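Local coordinates for uncharacterized protein RPA4178 (Rhodopseudomonas palustris, PDB 3LAG) that is of unknown function but binds metal ions, holding nickel within its cupin barrel and sharing calcium between two subunits, at residues M37-V42 with A73-D78; H33-D38 with E91-A96; M44-M49 with L63-S68; W22-G27 with I87-I92. All blocks are in the same frame, centred on the assembly; numbering follows the deposited sequence. Where two conformers were deposited one is given.

Overall arrangement
All four contacts lie in one cupin β-barrel, a mostly antiparallel mixed sheet with no helix. Interactions 1 and 2 share M37 and D38, have centres about 6 Å apart and supply between them all three nickel histidines, H33, H35 and H77, with D38 of the calcium site. Interactions 2 and 4 both use strand 87-94, overlap at E91 and I92 and have centres about 16 Å apart. Interaction 3, nested along the chain inside the other three, has its centre about 19 Å from that of interaction 2 and about 10 Å from that of interaction 4, which it touches at I87, V88 and F89. Strand 87-94 thus links M44-M49 to the nickel site.

Interaction 1: residues M37-V42 with A73-D78; sequences MDYVVV and AGVQHD. With NI (nickel (II) ion), chain F; CA (calcium ion), chain D.
The Y39 and H77 side chains reach toward each other tip to tip, with Y39 OH 3.8 Å from H77 CE1 and placed obliquely to the imidazole. One face of the H77 ring carries V75 CG1, which sits 3.5 Å above the plane and is displaced toward the rim. At the edge of the Y39 ring, in its plane, lies the carbonyl oxygen of M37, while H35 stacks on this phenol ring from outside the two segments. V75 crosses Y39 at about a right angle and brings CG1 to 3.7 Å from Y39 OH, so the phenol oxygen is bordered by both valine and histidine carbon atoms. With H77 CG between the backbone N and the carbonyl carbon (chi1 61°), the ring beyond it meets Y39 OH and its NE2 binds the nickel ion at 2.1 Å; H33 and H35 complete the histidine set, with water 3 a further ligand. The spacing of G74 and H77 fits the G-X-X-H part of the second cupin motif, whose histidine is a metal ligand in many members of this superfamily. At the other end of the contact, D38 divides its carboxylate between two jobs. OD1 accepts A73 N at 2.8 Å through its anti lone pair, with an N-H...O angle of 171°, and this nearly straight bond ties the turn before strand 76-80 to the entrance of strand 39-43. OD2 binds calcium at 2.4 Å, beside waters 1 and 2 and D15 and E16 of the second subunit. The methyl CB of A73 packs 3.8 Å from M37 N.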
loop_
_atom_site.group_PDB
_atom_site.type_symbol
_atom_site.label_atom_id
_atom_site.label_comp_id
_atom_site.label_asym_id
_atom_site.label_seq_id
_atom_site.Cartn_x
_atom_site.Cartn_y
_atom_site.Cartn_z
HETATM N N MSE B 37 -4.015 16.184 -3.282
HETATM C CA MSE B 37 -3.178 15.300 -4.086
HETATM C C MSE B 37 -3.969 14.068 -4.496
HETATM O O MSE B 37 -4.741 13.528 -3.701
HETATM C CB MSE B 37 -1.937 14.859 -3.299
HETATM C CG MSE B 37 -0.918 15.954 -3.063
HETATM SE SE MSE B 37 0.511 15.393 -1.944
HETATM C CE MSE B 37 -0.328 15.762 -0.230
ATOM N N ASP B 38 -3.779 13.627 -5.738
ATOM C CA ASP B 38 -4.257 12.310 -6.140
ATOM C C ASP B 38 -3.659 11.286 -5.190
ATOM O O ASP B 38 -2.542 11.463 -4.678
ATOM C CB ASP B 38 -3.809 11.974 -7.561
ATOM C CG ASP B 38 -4.451 12.859 -8.615
ATOM O OD1 ASP B 38 -5.429 13.594 -8.346
ATOM O OD2 ASP B 38 -3.970 12.796 -9.747
ATOM N N TYR B 39 -4.387 10.202 -4.966
ATOM C CA TYR B 39 -3.929 9.219 -4.006
ATOM C C TYR B 39 -4.440 7.821 -4.285
ATOM O O TYR B 39 -5.289 7.604 -5.161
ATOM C CB TYR B 39 -4.236 9.652 -2.565
ATOM C CG TYR B 39 -5.692 9.768 -2.191
ATOM C CD1 TYR B 39 -6.328 8.757 -1.476
ATOM C CD2 TYR B 39 -6.428 10.897 -2.518
ATOM C CE1 TYR B 39 -7.646 8.865 -1.107
ATOM C CE2 TYR B 39 -7.754 11.013 -2.152
ATOM C CZ TYR B 39 -8.355 9.995 -1.452
ATOM O OH TYR B 39 -9.673 10.119 -1.078
ATOM N N VAL B 40 -3.871 6.880 -3.544
ATOM C CA VAL B 40 -4.243 5.481 -3.582
ATOM C C VAL B 40 -4.539 5.049 -2.153
ATOM O O VAL B 40 -3.813 5.408 -1.222
ATOM C CB VAL B 40 -3.081 4.622 -4.136
ATOM C CG1 VAL B 40 -3.367 3.115 -4.006
ATOM C CG2 VAL B 40 -2.766 4.999 -5.580
ATOM N N VAL B 41 -5.621 4.300 -1.990
ATOM C CA VAL B 41 -5.959 3.690 -0.714
ATOM C C VAL B 41 -5.624 2.210 -0.776
ATOM O O VAL B 41 -6.014 1.516 -1.722
ATOM C CB VAL B 41 -7.468 3.848 -0.416
ATOM C CG1 VAL B 41 -7.850 3.164 0.894
ATOM C CG2 VAL B 41 -7.845 5.324 -0.399
ATOM N N VAL B 42 -4.904 1.733 0.236
ATOM C CA VAL B 42 -4.629 0.306 0.385
ATOM C C VAL B 42 -5.236 -0.155 1.693
ATOM O O VAL B 42 -4.676 0.098 2.769
ATOM C CB VAL B 42 -3.121 -0.009 0.390
ATOM C CG1 VAL B 42 -2.910 -1.513 0.491
ATOM C CG2 VAL B 42 -2.461 0.542 -0.870
ATOM N N ALA B 73 -7.427 14.264 -6.456
ATOM C CA ALA B 73 -7.457 15.532 -5.752
ATOM C C ALA B 73 -8.837 16.145 -5.949
ATOM O O ALA B 73 -9.390 16.110 -7.051
ATOM C CB ALA B 73 -6.382 16.463 -6.290
ATOM N N GLY B 74 -9.391 16.698 -4.877
ATOM C CA GLY B 74 -10.683 17.345 -4.941
ATOM C C GLY B 74 -11.664 16.638 -4.036
ATOM O O GLY B 74 -12.695 17.186 -3.691
ATOM N N VAL B 75 -11.359 15.403 -3.653
ATOM C CA VAL B 75 -12.210 14.711 -2.696
ATOM C C VAL B 75 -12.284 15.525 -1.412
ATOM O O VAL B 75 -11.262 15.993 -0.910
ATOM C CB VAL B 75 -11.686 13.287 -2.393
ATOM C CG1 VAL B 75 -12.384 12.687 -1.172
ATOM C CG2 VAL B 75 -11.869 12.391 -3.612
ATOM N N GLN B 76 -13.505 15.696 -0.906
ATOM C CA GLN B 76 -13.767 16.399 0.350
ATOM C C GLN B 76 -14.668 15.508 1.179
ATOM O O GLN B 76 -15.769 15.161 0.749
ATOM C CB GLN B 76 -14.505 17.725 0.110
ATOM C CG GLN B 76 -13.820 18.704 -0.813
ATOM C CD GLN B 76 -14.553 20.039 -0.876
ATOM O OE1 GLN B 76 -13.962 21.094 -0.652
ATOM N NE2 GLN B 76 -15.846 19.993 -1.172
ATOM N N HIS B 77 -14.226 15.129 2.372
ATOM C CA HIS B 77 -15.020 14.197 3.159
ATOM C C HIS B 77 -14.585 14.157 4.618
ATOM O O HIS B 77 -13.474 14.577 4.959
ATOM C CB HIS B 77 -15.011 12.776 2.531
ATOM C CG HIS B 77 -13.654 12.137 2.442
ATOM N ND1 HIS B 77 -13.422 11.002 1.692
ATOM C CD2 HIS B 77 -12.464 12.463 3.001
ATOM C CE1 HIS B 77 -12.153 10.657 1.795
ATOM N NE2 HIS B 77 -11.551 11.518 2.593
ATOM N N ASP B 78 -15.471 13.639 5.460
ATOM C CA ASP B 78 -15.084 13.153 6.786
ATOM C C ASP B 78 -15.177 11.640 6.711
ATOM O O ASP B 78 -16.108 11.119 6.115
ATOM C CB ASP B 78 -16.061 13.674 7.842
ATOM C CG ASP B 78 -15.681 13.279 9.265
ATOM O OD1 ASP B 78 -14.518 12.894 9.522
ATOM O OD2 ASP B 78 -16.572 13.413 10.130
HETATM NI NI NI F . -9.499 11.470 3.143
HETATM CA CA CA D . -3.060 13.510 -11.854
HETATM O O HOH W 1 -5.166 14.590 -12.396
HETATM O O HOH W 2 -4.881 11.612 -11.846
HETATM O O HOH W 3 -7.389 11.150 4.125
#

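Interaction 2: residues H33-D38 with E91-A96; sequences HTHGMD and EIELKA. With NI (nickel (II) ion), chain F; CA (calcium ion), chain D.
H33 and H35 form the H-X-H pair of the first cupin motif, and here H35 meets E91 and, through water, E93 of strand 87-94. Both histidines bind the nickel ion through NE2, and H77 supplies a third imidazole. E91 OE2 comes to the edge of the H35 ring, near its plane, 3.3 Å from CE1, with ring and carboxylate planes 74° apart. The same oxygen accepts a hydrogen bond from nickel-bound water 3, making E91 a second-shell partner of the metal. On its other nitrogen, H35 ND1 donates to water 4 at 2.7 Å, and this water lies in the plane of the ring. Water 4 then donates to E93 OE2 and to M37 O, so both of its hydrogens are committed. Selenomethionine M37 lies over the exit of the strand: CG is 3.3 Å from L94 O, and SE packs 4.0 Å from K95 CG, where the M37 and K95 side chains lie side by side, pointing the same way. Its bend at chi3 (-86°) carries CE over one face of the E93 carboxylate, 3.4 Å from OE2. The backbone bond is L94 N to D38 O, 3.0 Å and nearly straight at 172°; L94 CD2 packs 3.5 Å from D38 O. K95 NZ forms a salt bridge with D13 and a hydrogen bond to N14 O. With ND1 a donor and NE2 on the metal, the H35 ring is fixed in its rotation, and the chain of water 4 and E93 would probably strengthen the electron donation of H35 to nickel.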
loop_
_atom_site.group_PDB
_atom_site.type_symbol
_atom_site.label_atom_id
_atom_site.label_comp_id
_atom_site.label_asym_id
_atom_site.label_seq_id
_atom_site.Cartn_x
_atom_site.Cartn_y
_atom_site.Cartn_z
ATOM N N HIS B 33 -11.936 16.907 5.749
ATOM C CA HIS B 33 -10.698 17.389 5.178
ATOM C C HIS B 33 -10.848 17.361 3.674
ATOM O O HIS B 33 -11.749 16.712 3.145
ATOM C CB HIS B 33 -9.517 16.523 5.635
ATOM C CG HIS B 33 -9.684 15.069 5.326
ATOM N ND1 HIS B 33 -10.371 14.205 6.151
ATOM C CD2 HIS B 33 -9.273 14.332 4.269
ATOM C CE1 HIS B 33 -10.361 12.995 5.624
ATOM N NE2 HIS B 33 -9.700 13.046 4.484
ATOM N N THR B 34 -9.972 18.078 2.992
ATOM C CA THR B 34 -9.929 18.031 1.545
ATOM C C THR B 34 -8.613 17.420 1.103
ATOM O O THR B 34 -7.610 17.465 1.814
ATOM C CB THR B 34 -10.092 19.422 0.918
ATOM O OG1 THR B 34 -8.915 20.202 1.169
ATOM C CG2 THR B 34 -11.308 20.123 1.505
ATOM N N HIS B 35 -8.645 16.837 -0.085
ATOM C CA HIS B 35 -7.491 16.189 -0.673
ATOM C C HIS B 35 -6.906 17.053 -1.761
ATOM O O HIS B 35 -7.575 17.346 -2.752
ATOM C CB HIS B 35 -7.907 14.826 -1.193
ATOM C CG HIS B 35 -8.000 13.813 -0.110
ATOM N ND1 HIS B 35 -6.896 13.128 0.342
ATOM C CD2 HIS B 35 -9.039 13.402 0.651
ATOM C CE1 HIS B 35 -7.250 12.317 1.321
ATOM N NE2 HIS B 35 -8.545 12.470 1.534
ATOM N N GLY B 36 -5.660 17.468 -1.577
ATOM C CA GLY B 36 -4.997 18.285 -2.570
ATOM C C GLY B 36 -4.111 17.498 -3.512
ATOM O O GLY B 36 -3.532 18.082 -4.428
HETATM N N MSE B 37 -4.015 16.184 -3.282
HETATM C CA MSE B 37 -3.178 15.300 -4.086
HETATM C C MSE B 37 -3.969 14.068 -4.496
HETATM O O MSE B 37 -4.741 13.528 -3.701
HETATM C CB MSE B 37 -1.937 14.859 -3.299
HETATM C CG MSE B 37 -0.918 15.954 -3.063
HETATM SE SE MSE B 37 0.511 15.393 -1.944
HETATM C CE MSE B 37 -0.328 15.762 -0.230
ATOM N N ASP B 38 -3.779 13.627 -5.738
ATOM C CA ASP B 38 -4.257 12.310 -6.140
ATOM C C ASP B 38 -3.659 11.286 -5.190
ATOM O O ASP B 38 -2.542 11.463 -4.678
ATOM C CB ASP B 38 -3.809 11.974 -7.561
ATOM C CG ASP B 38 -4.451 12.859 -8.615
ATOM O OD1 ASP B 38 -5.429 13.594 -8.346
ATOM O OD2 ASP B 38 -3.970 12.796 -9.747
ATOM N N GLU B 91 -2.780 5.372 2.985
ATOM C CA GLU B 91 -3.090 6.319 1.943
ATOM C C GLU B 91 -1.786 6.825 1.356
ATOM O O GLU B 91 -0.907 7.315 2.073
ATOM C CB GLU B 91 -3.868 7.465 2.533
ATOM C CG GLU B 91 -4.872 8.025 1.584
ATOM C CD GLU B 91 -5.960 8.759 2.303
ATOM O OE1 GLU B 91 -7.096 8.238 2.366
ATOM O OE2 GLU B 91 -5.658 9.849 2.817
ATOM N N ILE B 92 -1.679 6.704 0.041
ATOM C CA ILE B 92 -0.464 7.036 -0.679
ATOM C C ILE B 92 -0.759 8.238 -1.574
ATOM O O ILE B 92 -1.513 8.127 -2.537
ATOM C CB ILE B 92 0.032 5.831 -1.514
ATOM C CG1 ILE B 92 0.276 4.612 -0.610
ATOM C CG2 ILE B 92 1.301 6.186 -2.268
ATOM C CD1 ILE B 92 -0.899 3.661 -0.493
ATOM N N GLU B 93 -0.194 9.388 -1.220
ATOM C CA GLU B 93 -0.458 10.641 -1.911
ATOM C C GLU B 93 0.723 10.990 -2.799
ATOM O O GLU B 93 1.873 10.894 -2.379
ATOM C CB GLU B 93 -0.681 11.758 -0.896
ATOM C CG GLU B 93 -1.901 11.575 -0.028
ATOM C CD GLU B 93 -2.005 12.666 1.007
ATOM O OE1 GLU B 93 -1.291 12.577 2.031
ATOM O OE2 GLU B 93 -2.786 13.617 0.795
ATOM N N LEU B 94 0.430 11.403 -4.036
ATOM C CA LEU B 94 1.481 11.739 -5.004
ATOM C C LEU B 94 1.734 13.246 -5.041
ATOM O O LEU B 94 0.782 14.044 -5.093
ATOM C CB LEU B 94 1.133 11.244 -6.412
ATOM C CG LEU B 94 1.026 9.728 -6.584
ATOM C CD1 LEU B 94 2.149 9.032 -5.813
ATOM C CD2 LEU B 94 -0.348 9.205 -6.137
ATOM N N LYS B 95 3.007 13.632 -5.021
ATOM C CA LYS B 95 3.385 15.042 -5.049
ATOM C C LYS B 95 3.695 15.484 -6.463
ATOM O O LYS B 95 3.983 14.664 -7.314
ATOM C CB LYS B 95 4.597 15.285 -4.162
ATOM C CG LYS B 95 4.341 14.812 -2.760
ATOM C CD LYS B 95 5.415 15.251 -1.832
ATOM C CE LYS B 95 5.098 14.764 -0.445
ATOM N NZ LYS B 95 6.161 15.198 0.466
ATOM N N ALA B 96 3.614 16.783 -6.717
ATOM C CA ALA B 96 4.074 17.318 -7.990
ATOM C C ALA B 96 5.584 17.529 -7.909
ATOM O O ALA B 96 6.098 17.863 -6.847
ATOM C CB ALA B 96 3.358 18.622 -8.294
HETATM NI NI NI F . -9.499 11.470 3.143
HETATM CA CA CA D . -3.060 13.510 -11.854
HETATM O O HOH W 4 -4.710 14.056 -1.029
HETATM O O HOH W 3 -7.389 11.150 4.125
HETATM O O HOH W 1 -5.166 14.590 -12.396
HETATM O O HOH W 2 -4.881 11.612 -11.846
#

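Interaction 3: residues M44-M49 with L63-S68; sequences MADGEM and LKTGRS
The carboxylate of D46 takes up three donors from K64 and T65. OD1 accepts two of them: T65 N at 2.8 Å, met nearly along the C-O axis, and T65 OG1, also at 2.8 Å, which comes from above the carboxylate plane by 52°. OD2 forms a salt bridge with K64 NZ at 2.9 Å, on its syn side. The lysine lies side by side with the aspartate, pointing the same way; its bend at chi2 (65°) sets CD 3.4 Å from D46 OD1, so the aliphatic part also borders the carboxylate. This cluster stands at the open end of the β-hairpin made by strands 47-52 and 58-63, at one edge of the cupin barrel's strand order, where the chain enters and leaves the pair. G47 and L63 are the antiparallel hydrogen-bonded pair there: G47 N donates to L63 O at 3.1 Å, and L63 N to G47 O at 3.0 Å. Inward from this pair, L63 CD1 packs 4.1 Å from both CB and SE of selenomethionine M49, whose side chain crosses the leucine obliquely and also reaches I87 and F89. K64 to R67, with T65 and G66 at the corner, form a type II turn closed by R67 N to K64 O, with G66 at positive phi (73°). The turn faces the second subunit, where G66 O accepts from Q11 and R67 pairs with E9 of that chain.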
loop_
_atom_site.group_PDB
_atom_site.type_symbol
_atom_site.label_atom_id
_atom_site.label_comp_id
_atom_site.label_asym_id
_atom_site.label_seq_id
_atom_site.Cartn_x
_atom_site.Cartn_y
_atom_site.Cartn_z
HETATM N N MSE B 44 -5.873 -2.402 4.712
HETATM C CA MSE B 44 -5.093 -3.435 5.378
HETATM C C MSE B 44 -5.981 -4.455 6.087
HETATM O O MSE B 44 -5.500 -5.464 6.603
HETATM C CB MSE B 44 -4.128 -2.807 6.381
HETATM C CG MSE B 44 -3.119 -1.833 5.767
HETATM SE SE MSE B 44 -2.036 -2.594 4.325
HETATM C CE MSE B 44 -1.355 -4.152 5.248
ATOM N N ALA B 45 -7.278 -4.185 6.119
ATOM C CA ALA B 45 -8.226 -5.080 6.752
ATOM C C ALA B 45 -9.572 -4.853 6.098
ATOM O O ALA B 45 -9.859 -3.746 5.669
ATOM C CB ALA B 45 -8.292 -4.776 8.221
ATOM N N ASP B 46 -10.395 -5.895 6.009
ATOM C CA ASP B 46 -11.748 -5.727 5.495
ATOM C C ASP B 46 -12.497 -4.819 6.456
ATOM O O ASP B 46 -12.325 -4.908 7.672
ATOM C CB ASP B 46 -12.475 -7.069 5.405
ATOM C CG ASP B 46 -11.828 -8.044 4.428
ATOM O OD1 ASP B 46 -10.915 -7.666 3.663
ATOM O OD2 ASP B 46 -12.246 -9.215 4.430
ATOM N N GLY B 47 -13.326 -3.935 5.930
ATOM C CA GLY B 47 -14.024 -3.033 6.817
ATOM C C GLY B 47 -15.134 -2.295 6.129
ATOM O O GLY B 47 -15.292 -2.368 4.910
ATOM N N GLU B 48 -15.878 -1.559 6.948
ATOM C CA GLU B 48 -16.970 -0.732 6.467
ATOM C C GLU B 48 -16.746 0.658 7.025
ATOM O O GLU B 48 -16.919 0.910 8.216
ATOM C CB GLU B 48 -18.320 -1.304 6.892
ATOM C CG GLU B 48 -18.515 -2.734 6.443
ATOM C CD GLU B 48 -19.860 -3.279 6.841
ATOM O OE1 GLU B 48 -19.974 -3.833 7.957
ATOM O OE2 GLU B 48 -20.801 -3.149 6.039
HETATM N N MSE B 49 -16.307 1.543 6.138
HETATM C CA MSE B 49 -15.853 2.892 6.478
HETATM C C MSE B 49 -16.899 3.940 6.125
HETATM O O MSE B 49 -17.251 4.099 4.952
HETATM C CB MSE B 49 -14.543 3.173 5.716
HETATM C CG MSE B 49 -13.825 4.458 6.088
HETATM SE SE MSE B 49 -12.181 4.701 5.065
HETATM C CE MSE B 49 -13.050 5.130 3.367
ATOM N N LEU B 63 -14.355 -1.759 2.138
ATOM C CA LEU B 63 -12.911 -1.952 1.983
ATOM C C LEU B 63 -12.556 -3.426 1.971
ATOM O O LEU B 63 -12.988 -4.157 2.861
ATOM C CB LEU B 63 -12.154 -1.304 3.147
ATOM C CG LEU B 63 -12.389 0.181 3.397
ATOM C CD1 LEU B 63 -11.533 0.667 4.558
ATOM C CD2 LEU B 63 -12.125 0.980 2.130
ATOM N N LYS B 64 -11.758 -3.852 0.993
ATOM C CA LYS B 64 -11.311 -5.235 0.935
ATOM C C LYS B 64 -9.793 -5.244 1.056
ATOM O O LYS B 64 -9.092 -4.553 0.314
ATOM C CB LYS B 64 -11.755 -5.906 -0.371
ATOM C CG LYS B 64 -11.304 -7.359 -0.520
ATOM C CD LYS B 64 -11.971 -8.229 0.530
ATOM C CE LYS B 64 -11.278 -9.572 0.664
ATOM N NZ LYS B 64 -11.854 -10.332 1.797
ATOM N N THR B 65 -9.296 -6.019 2.013
ATOM C CA THR B 65 -7.863 -6.167 2.232
ATOM C C THR B 65 -7.086 -6.338 0.937
ATOM O O THR B 65 -7.375 -7.233 0.129
ATOM C CB THR B 65 -7.571 -7.410 3.072
ATOM O OG1 THR B 65 -8.256 -7.315 4.324
ATOM C CG2 THR B 65 -6.082 -7.536 3.339
ATOM N N GLY B 66 -6.090 -5.482 0.746
ATOM C CA GLY B 66 -5.202 -5.608 -0.384
ATOM C C GLY B 66 -5.766 -5.232 -1.733
ATOM O O GLY B 66 -5.083 -5.396 -2.733
ATOM N N ARG B 67 -7.009 -4.753 -1.767
ATOM C CA ARG B 67 -7.627 -4.280 -2.999
ATOM C C ARG B 67 -7.538 -2.770 -3.042
ATOM O O ARG B 67 -8.388 -2.076 -2.476
ATOM C CB ARG B 67 -9.088 -4.710 -3.076
ATOM C CG ARG B 67 -9.262 -6.185 -3.279
ATOM C CD ARG B 67 -8.259 -6.721 -4.299
ATOM N NE ARG B 67 -8.361 -6.083 -5.611
ATOM C CZ ARG B 67 -7.812 -6.574 -6.718
ATOM N NH1 ARG B 67 -7.153 -7.724 -6.678
ATOM N NH2 ARG B 67 -7.933 -5.926 -7.869
ATOM N N SER B 68 -6.495 -2.274 -3.691
ATOM C CA SER B 68 -6.221 -0.851 -3.743
ATOM C C SER B 68 -7.160 -0.149 -4.710
ATOM O O SER B 68 -7.751 -0.769 -5.605
ATOM C CB SER B 68 -4.756 -0.601 -4.134
ATOM O OG SER B 68 -4.526 -0.836 -5.514
#

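Interaction 4: residues W22-G27 with I87-I92; sequences WRLPPG and IVFLEI
W22-L24 and I87-I92 run antiparallel, their short strand axes at 168° and 4.8 Å at closest approach. They are neighbours in the cupin β-barrel, with W22/F89 and L24/I87 as hydrogen-bonded pairs around the non-hydrogen-bonded pair R23/V88. W22 N to F89 O and L24 N to I87 O are both 2.8 Å, and the return bonds F89 N to W22 O and I87 N to L24 O complete the pattern. W22, L24, I87 and F89 project from one face of the sheet. There W22 CB lies over the face of the F89 ring, 3.7 Å from its centroid, a CH-π contact; chi1 of F89 (58°) sets CG between the backbone N and the carbonyl carbon, and the ring beyond it meets W22 CB. The indole follows at a shallow tilt: its five-membered ring and the phenyl plane differ by 22°, but the centroids are 5.1 Å apart and the rings are slid so that they barely overlap. L24 and I87 continue the apolar row, CB to CB at 4.1 Å. From the other face, R23 and V88 extend side by side in the same direction, and V88 CG1 lies over the centre of one guanidinium face. The arginine's charge is met by E21 and E86. Finally, water 5, lying in the indole plane at the ring edge, accepts from W22 NE1 at 2.9 Å and donates to E91 OE2 at 2.6 Å.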
loop_
_atom_site.group_PDB
_atom_site.type_symbol
_atom_site.label_atom_id
_atom_site.label_comp_id
_atom_site.label_asym_id
_atom_site.label_seq_id
_atom_site.Cartn_x
_atom_site.Cartn_y
_atom_site.Cartn_z
ATOM N N TRP B 22 -3.480 5.039 8.430
ATOM C CA TRP B 22 -4.636 5.505 9.187
ATOM C C TRP B 22 -5.226 4.367 9.997
ATOM O O TRP B 22 -5.459 3.280 9.474
ATOM C CB TRP B 22 -5.708 6.089 8.252
ATOM C CG TRP B 22 -5.307 7.415 7.694
ATOM C CD1 TRP B 22 -4.691 7.662 6.495
ATOM C CD2 TRP B 22 -5.462 8.687 8.330
ATOM N NE1 TRP B 22 -4.459 9.012 6.346
ATOM C CE2 TRP B 22 -4.932 9.663 7.456
ATOM C CE3 TRP B 22 -6.007 9.097 9.553
ATOM C CZ2 TRP B 22 -4.922 11.020 7.771
ATOM C CZ3 TRP B 22 -6.000 10.450 9.863
ATOM C CH2 TRP B 22 -5.463 11.395 8.973
ATOM N N ARG B 23 -5.452 4.625 11.280
ATOM C CA ARG B 23 -6.115 3.672 12.161
ATOM C C ARG B 23 -7.295 4.363 12.805
ATOM O O ARG B 23 -7.141 5.376 13.492
ATOM C CB ARG B 23 -5.150 3.159 13.232
ATOM C CG ARG B 23 -4.109 2.228 12.674
ATOM C CD ARG B 23 -3.159 1.713 13.748
ATOM N NE ARG B 23 -2.308 0.658 13.214
ATOM C CZ ARG B 23 -2.604 -0.637 13.250
ATOM N NH1 ARG B 23 -3.727 -1.065 13.813
ATOM N NH2 ARG B 23 -1.760 -1.514 12.735
ATOM N N LEU B 24 -8.482 3.821 12.567
ATOM C CA LEU B 24 -9.704 4.390 13.115
ATOM C C LEU B 24 -10.343 3.423 14.092
ATOM O O LEU B 24 -10.939 2.417 13.693
ATOM C CB LEU B 24 -10.700 4.743 12.010
ATOM C CG LEU B 24 -10.540 6.128 11.389
ATOM C CD1 LEU B 24 -9.295 6.209 10.533
ATOM C CD2 LEU B 24 -11.779 6.454 10.576
ATOM N N PRO B 25 -10.226 3.727 15.390
ATOM C CA PRO B 25 -10.942 2.933 16.394
ATOM C C PRO B 25 -12.460 3.044 16.198
ATOM O O PRO B 25 -12.943 3.981 15.575
ATOM C CB PRO B 25 -10.553 3.616 17.709
ATOM C CG PRO B 25 -9.259 4.286 17.425
ATOM C CD PRO B 25 -9.366 4.754 16.006
ATOM N N PRO B 26 -13.226 2.100 16.747
ATOM C CA PRO B 26 -14.684 2.273 16.741
ATOM C C PRO B 26 -15.065 3.620 17.353
ATOM O O PRO B 26 -14.505 4.010 18.379
ATOM C CB PRO B 26 -15.178 1.114 17.610
ATOM C CG PRO B 26 -14.104 0.054 17.425
ATOM C CD PRO B 26 -12.811 0.818 17.338
ATOM N N GLY B 27 -15.986 4.333 16.714
ATOM C CA GLY B 27 -16.432 5.620 17.222
ATOM C C GLY B 27 -15.492 6.780 16.935
ATOM O O GLY B 27 -15.579 7.827 17.582
ATOM N N ILE B 87 -10.625 0.106 11.838
ATOM C CA ILE B 87 -10.403 0.265 10.407
ATOM C C ILE B 87 -8.953 0.676 10.191
ATOM O O ILE B 87 -8.449 1.542 10.902
ATOM C CB ILE B 87 -11.367 1.334 9.836
ATOM C CG1 ILE B 87 -12.789 0.762 9.762
ATOM C CG2 ILE B 87 -10.882 1.834 8.481
ATOM C CD1 ILE B 87 -13.835 1.795 9.382
ATOM N N VAL B 88 -8.273 0.041 9.237
ATOM C CA VAL B 88 -6.871 0.337 8.973
ATOM C C VAL B 88 -6.624 0.373 7.479
ATOM O O VAL B 88 -6.979 -0.546 6.751
ATOM C CB VAL B 88 -5.936 -0.715 9.587
ATOM C CG1 VAL B 88 -4.486 -0.274 9.429
ATOM C CG2 VAL B 88 -6.278 -0.948 11.062
ATOM N N PHE B 89 -6.014 1.459 7.018
ATOM C CA PHE B 89 -5.648 1.575 5.618
ATOM C C PHE B 89 -4.453 2.494 5.481
ATOM O O PHE B 89 -4.215 3.349 6.337
ATOM C CB PHE B 89 -6.814 2.087 4.758
ATOM C CG PHE B 89 -7.346 3.424 5.179
ATOM C CD1 PHE B 89 -6.903 4.594 4.579
ATOM C CD2 PHE B 89 -8.339 3.512 6.142
ATOM C CE1 PHE B 89 -7.411 5.828 4.964
ATOM C CE2 PHE B 89 -8.849 4.748 6.528
ATOM C CZ PHE B 89 -8.382 5.902 5.931
ATOM N N LEU B 90 -3.696 2.293 4.412
ATOM C CA LEU B 90 -2.645 3.218 4.029
ATOM C C LEU B 90 -3.166 4.111 2.920
ATOM O O LEU B 90 -3.929 3.685 2.050
ATOM C CB LEU B 90 -1.372 2.478 3.586
ATOM C CG LEU B 90 -0.396 2.088 4.708
ATOM C CD1 LEU B 90 -1.038 1.243 5.789
ATOM C CD2 LEU B 90 0.825 1.381 4.128
ATOM N N GLU B 91 -2.780 5.372 2.985
ATOM C CA GLU B 91 -3.090 6.319 1.943
ATOM C C GLU B 91 -1.786 6.825 1.356
ATOM O O GLU B 91 -0.907 7.315 2.073
ATOM C CB GLU B 91 -3.868 7.465 2.533
ATOM C CG GLU B 91 -4.872 8.025 1.584
ATOM C CD GLU B 91 -5.960 8.759 2.303
ATOM O OE1 GLU B 91 -7.096 8.238 2.366
ATOM O OE2 GLU B 91 -5.658 9.849 2.817
ATOM N N ILE B 92 -1.679 6.704 0.041
ATOM C CA ILE B 92 -0.464 7.036 -0.679
ATOM C C ILE B 92 -0.759 8.238 -1.574
ATOM O O ILE B 92 -1.513 8.127 -2.537
ATOM C CB ILE B 92 0.032 5.831 -1.514
ATOM C CG1 ILE B 92 0.276 4.612 -0.610
ATOM C CG2 ILE B 92 1.301 6.186 -2.268
ATOM C CD1 ILE B 92 -0.899 3.661 -0.493
HETATM O O HOH W 5 -3.415 10.376 4.032
#